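Local coordinates for hypothetical protein (Leishmania major, PDB 3LJN), which is of unknown biological function but is built of stacked ankyrin repeats, a scaffold that in other proteins commonly serves protein-protein recognition, at residues A[155-160]-A[189-194]. Residues are numbered along the deposited sequence; the frame is centred on the assembly and turned at random.
Sequences MIKILV and LDLMMD
I156 sets its CG2 methyl anti to the backbone N (CG1 at chi1 -72°), and L191 swings CG anti to its own N (chi1 -172°), which places the branch point from which its CD2 methyl meets I156 CG2. That I156 methyl lies between L191 CD2 and CG of M192, a selenomethionine, 3.9 Å from each, so it touches two successive residues of the facing helix. Both pairs of side chains cross obliquely. The CD2 methyl of L191 reaches further, to K157 of helix 153-162, 4.1 Å from its backbone N and 4.2 Å from its CB. The end of the lysine side chain leads away from the interface, and its NZ makes a long, weak ion pair with E154. One turn on from I156, V160 places CG1 4.0 Å from the carbonyl O of M192 and CG2 4.3 Å from M192 CG. No hydrogen bond passes between the two segments; the join is mostly apolar, with methyls also lying against backbone atoms, over a modest 231 Å². M192 also packs on P176, L177 and A180 of helix 176-182, while I156 touches C145 of helix 141-147, which ties the contact to the neighbouring layer of helices. The axes of segments 155-160 and 189-194 approach to 9.5 Å and are inclined by 24°, in the side-by-side, near-parallel helix packing characteristic of the ankyrin-repeat solenoid.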
HETATM    1  N   MSE A 155      -5.250   0.381 -13.994  1.00 56.24           N
HETATM    2  CA  MSE A 155      -5.880   1.088 -12.871  1.00 54.64           C
HETATM    3  C   MSE A 155      -4.838   1.561 -11.873  1.00 51.50           C
HETATM    4  O   MSE A 155      -4.882   2.703 -11.424  1.00 51.07           O
HETATM    5  CB  MSE A 155      -6.892   0.183 -12.143  1.00 54.47           C
HETATM    6  CG  MSE A 155      -7.761   0.907 -11.116  1.00 53.91           C
HETATM    7 SE   MSE A 155      -9.131   2.083 -11.948  1.00 58.09          SE
HETATM    8  CE  MSE A 155      -9.042   3.591 -10.697  1.00 56.22           C
ATOM      9  N   ILE A 156      -3.923   0.671 -11.499  1.00 49.78           N
ATOM     10  CA  ILE A 156      -2.851   1.023 -10.573  1.00 47.41           C
ATOM     11  C   ILE A 156      -2.196   2.331 -11.030  1.00 47.97           C
ATOM     12  O   ILE A 156      -2.019   3.243 -10.234  1.00 46.99           O
ATOM     13  CB  ILE A 156      -1.782  -0.108 -10.463  1.00 46.54           C
ATOM     14  CG1 ILE A 156      -2.339  -1.302  -9.693  1.00 45.91           C
ATOM     15  CG2 ILE A 156      -0.521   0.399  -9.784  1.00 45.08           C
ATOM     16  CD1 ILE A 156      -1.492  -2.537  -9.775  1.00 45.97           C
ATOM     17  N   LYS A 157      -1.874   2.424 -12.320  1.00 50.04           N
ATOM     18  CA  LYS A 157      -1.249   3.622 -12.876  1.00 51.23           C
ATOM     19  C   LYS A 157      -2.111   4.853 -12.627  1.00 51.97           C
ATOM     20  O   LYS A 157      -1.652   5.830 -12.052  1.00 51.34           O
ATOM     21  CB  LYS A 157      -0.978   3.453 -14.378  1.00 54.16           C
ATOM     22  CG  LYS A 157      -0.249   4.650 -15.003  1.00 55.91           C
ATOM     23  CD  LYS A 157       0.654   4.276 -16.202  1.00 58.31           C
ATOM     24  CE  LYS A 157      -0.142   3.915 -17.465  1.00 61.82           C
ATOM     25  NZ  LYS A 157      -1.033   5.019 -17.925  1.00 64.30           N
ATOM     26  N   ILE A 158      -3.364   4.791 -13.050  1.00 53.75           N
ATOM     27  CA  ILE A 158      -4.286   5.906 -12.889  1.00 55.15           C
ATOM     28  C   ILE A 158      -4.519   6.266 -11.418  1.00 52.92           C
ATOM     29  O   ILE A 158      -4.557   7.447 -11.068  1.00 53.51           O
ATOM     30  CB  ILE A 158      -5.644   5.630 -13.578  1.00 57.99           C
ATOM     31  CG1 ILE A 158      -5.607   6.095 -15.040  1.00 61.78           C
ATOM     32  CG2 ILE A 158      -6.764   6.364 -12.860  1.00 58.63           C
ATOM     33  CD1 ILE A 158      -4.562   5.403 -15.890  1.00 62.09           C
ATOM     34  N   LEU A 159      -4.671   5.269 -10.551  1.00 50.82           N
ATOM     35  CA  LEU A 159      -4.933   5.572  -9.150  1.00 49.31           C
ATOM     36  C   LEU A 159      -3.774   6.355  -8.575  1.00 48.16           C
ATOM     37  O   LEU A 159      -3.989   7.287  -7.814  1.00 48.42           O
ATOM     38  CB  LEU A 159      -5.177   4.318  -8.313  1.00 47.65           C
ATOM     39  CG  LEU A 159      -6.562   3.680  -8.367  1.00 48.99           C
ATOM     40  CD1 LEU A 159      -6.577   2.390  -7.567  1.00 47.54           C
ATOM     41  CD2 LEU A 159      -7.636   4.613  -7.861  1.00 50.45           C
ATOM     42  N   VAL A 160      -2.551   5.994  -8.957  1.00 47.39           N
ATOM     43  CA  VAL A 160      -1.357   6.569  -8.339  1.00 46.57           C
ATOM     44  C   VAL A 160      -1.092   7.988  -8.853  1.00 48.47           C
ATOM     45  O   VAL A 160      -0.640   8.841  -8.088  1.00 48.51           O
ATOM     46  CB  VAL A 160      -0.122   5.649  -8.508  1.00 45.58           C
ATOM     47  CG1 VAL A 160       1.100   6.267  -7.864  1.00 45.35           C
ATOM     48  CG2 VAL A 160      -0.386   4.311  -7.886  1.00 44.11           C
ATOM     49  N   LEU A 189       4.832  -3.314  -8.221  1.00 61.42           N
ATOM     50  CA  LEU A 189       5.727  -2.537  -7.353  1.00 60.07           C
ATOM     51  C   LEU A 189       6.542  -1.480  -8.096  1.00 60.63           C
ATOM     52  O   LEU A 189       6.722  -0.366  -7.594  1.00 59.88           O
ATOM     53  CB  LEU A 189       6.675  -3.461  -6.572  1.00 59.39           C
ATOM     54  CG  LEU A 189       7.650  -2.774  -5.605  1.00 58.18           C
ATOM     55  CD1 LEU A 189       7.804  -3.579  -4.355  1.00 57.12           C
ATOM     56  CD2 LEU A 189       9.004  -2.534  -6.236  1.00 58.89           C
ATOM     57  N   ASP A 190       7.056  -1.835  -9.268  1.00 62.16           N
ATOM     58  CA  ASP A 190       7.820  -0.894 -10.076  1.00 63.11           C
ATOM     59  C   ASP A 190       6.911   0.222 -10.560  1.00 63.43           C
ATOM     60  O   ASP A 190       7.218   1.408 -10.394  1.00 63.14           O
ATOM     61  CB  ASP A 190       8.438  -1.585 -11.292  1.00 65.06           C
ATOM     62  CG  ASP A 190       9.515  -2.592 -10.922  1.00 64.99           C
ATOM     63  OD1 ASP A 190      10.097  -2.513  -9.803  1.00 63.53           O
ATOM     64  OD2 ASP A 190       9.776  -3.468 -11.784  1.00 66.58           O
ATOM     65  N   LEU A 191       5.794  -0.173 -11.162  1.00 64.18           N
ATOM     66  CA  LEU A 191       4.806   0.772 -11.641  1.00 64.58           C
ATOM     67  C   LEU A 191       4.442   1.782 -10.549  1.00 62.96           C
ATOM     68  O   LEU A 191       4.427   2.978 -10.804  1.00 63.14           O
ATOM     69  CB  LEU A 191       3.556   0.038 -12.129  1.00 65.44           C
ATOM     70  CG  LEU A 191       2.510   0.905 -12.826  1.00 66.23           C
ATOM     71  CD1 LEU A 191       3.122   1.589 -14.021  1.00 67.73           C
ATOM     72  CD2 LEU A 191       1.326   0.071 -13.245  1.00 67.27           C
HETATM   73  N   MSE A 192       4.178   1.310  -9.333  1.00 61.57           N
HETATM   74  CA  MSE A 192       3.835   2.214  -8.235  1.00 60.26           C
HETATM   75  C   MSE A 192       4.945   3.212  -7.937  1.00 59.90           C
HETATM   76  O   MSE A 192       4.688   4.400  -7.800  1.00 59.76           O
HETATM   77  CB  MSE A 192       3.481   1.440  -6.962  1.00 59.11           C
HETATM   78  CG  MSE A 192       2.036   0.938  -6.940  1.00 59.45           C
HETATM   79 SE   MSE A 192       1.497  -0.049  -5.328  1.00 58.44          SE
HETATM   80  CE  MSE A 192       3.007  -1.274  -5.169  1.00 58.12           C
HETATM   81  N   MSE A 193       6.177   2.731  -7.845  1.00 59.91           N
HETATM   82  CA  MSE A 193       7.314   3.587  -7.519  1.00 59.81           C
HETATM   83  C   MSE A 193       7.763   4.470  -8.669  1.00 61.28           C
HETATM   84  O   MSE A 193       8.385   5.501  -8.435  1.00 61.42           O
HETATM   85  CB  MSE A 193       8.501   2.742  -7.086  1.00 59.57           C
HETATM   86  CG  MSE A 193       8.508   2.396  -5.615  1.00 58.06           C
HETATM   87 SE   MSE A 193       9.732   0.871  -5.374  1.00 58.00          SE
HETATM   88  CE  MSE A 193      10.509   1.300  -3.610  1.00 56.65           C
ATOM     89  N   ASP A 194       7.484   4.068  -9.903  1.00 62.60           N
ATOM     90  CA  ASP A 194       7.889   4.864 -11.067  1.00 64.30           C
ATOM     91  C   ASP A 194       6.782   5.832 -11.520  1.00 64.60           C
ATOM     92  O   ASP A 194       7.067   6.918 -12.005  1.00 65.51           O
ATOM     93  CB  ASP A 194       8.356   3.940 -12.201  1.00 65.95           C
ATOM     94  CG  ASP A 194       9.456   2.945 -11.740  1.00 65.71           C
ATOM     95  OD1 ASP A 194       9.811   2.952 -10.532  1.00 64.19           O
ATOM     96  OD2 ASP A 194       9.960   2.151 -12.575  1.00 67.15           O
TER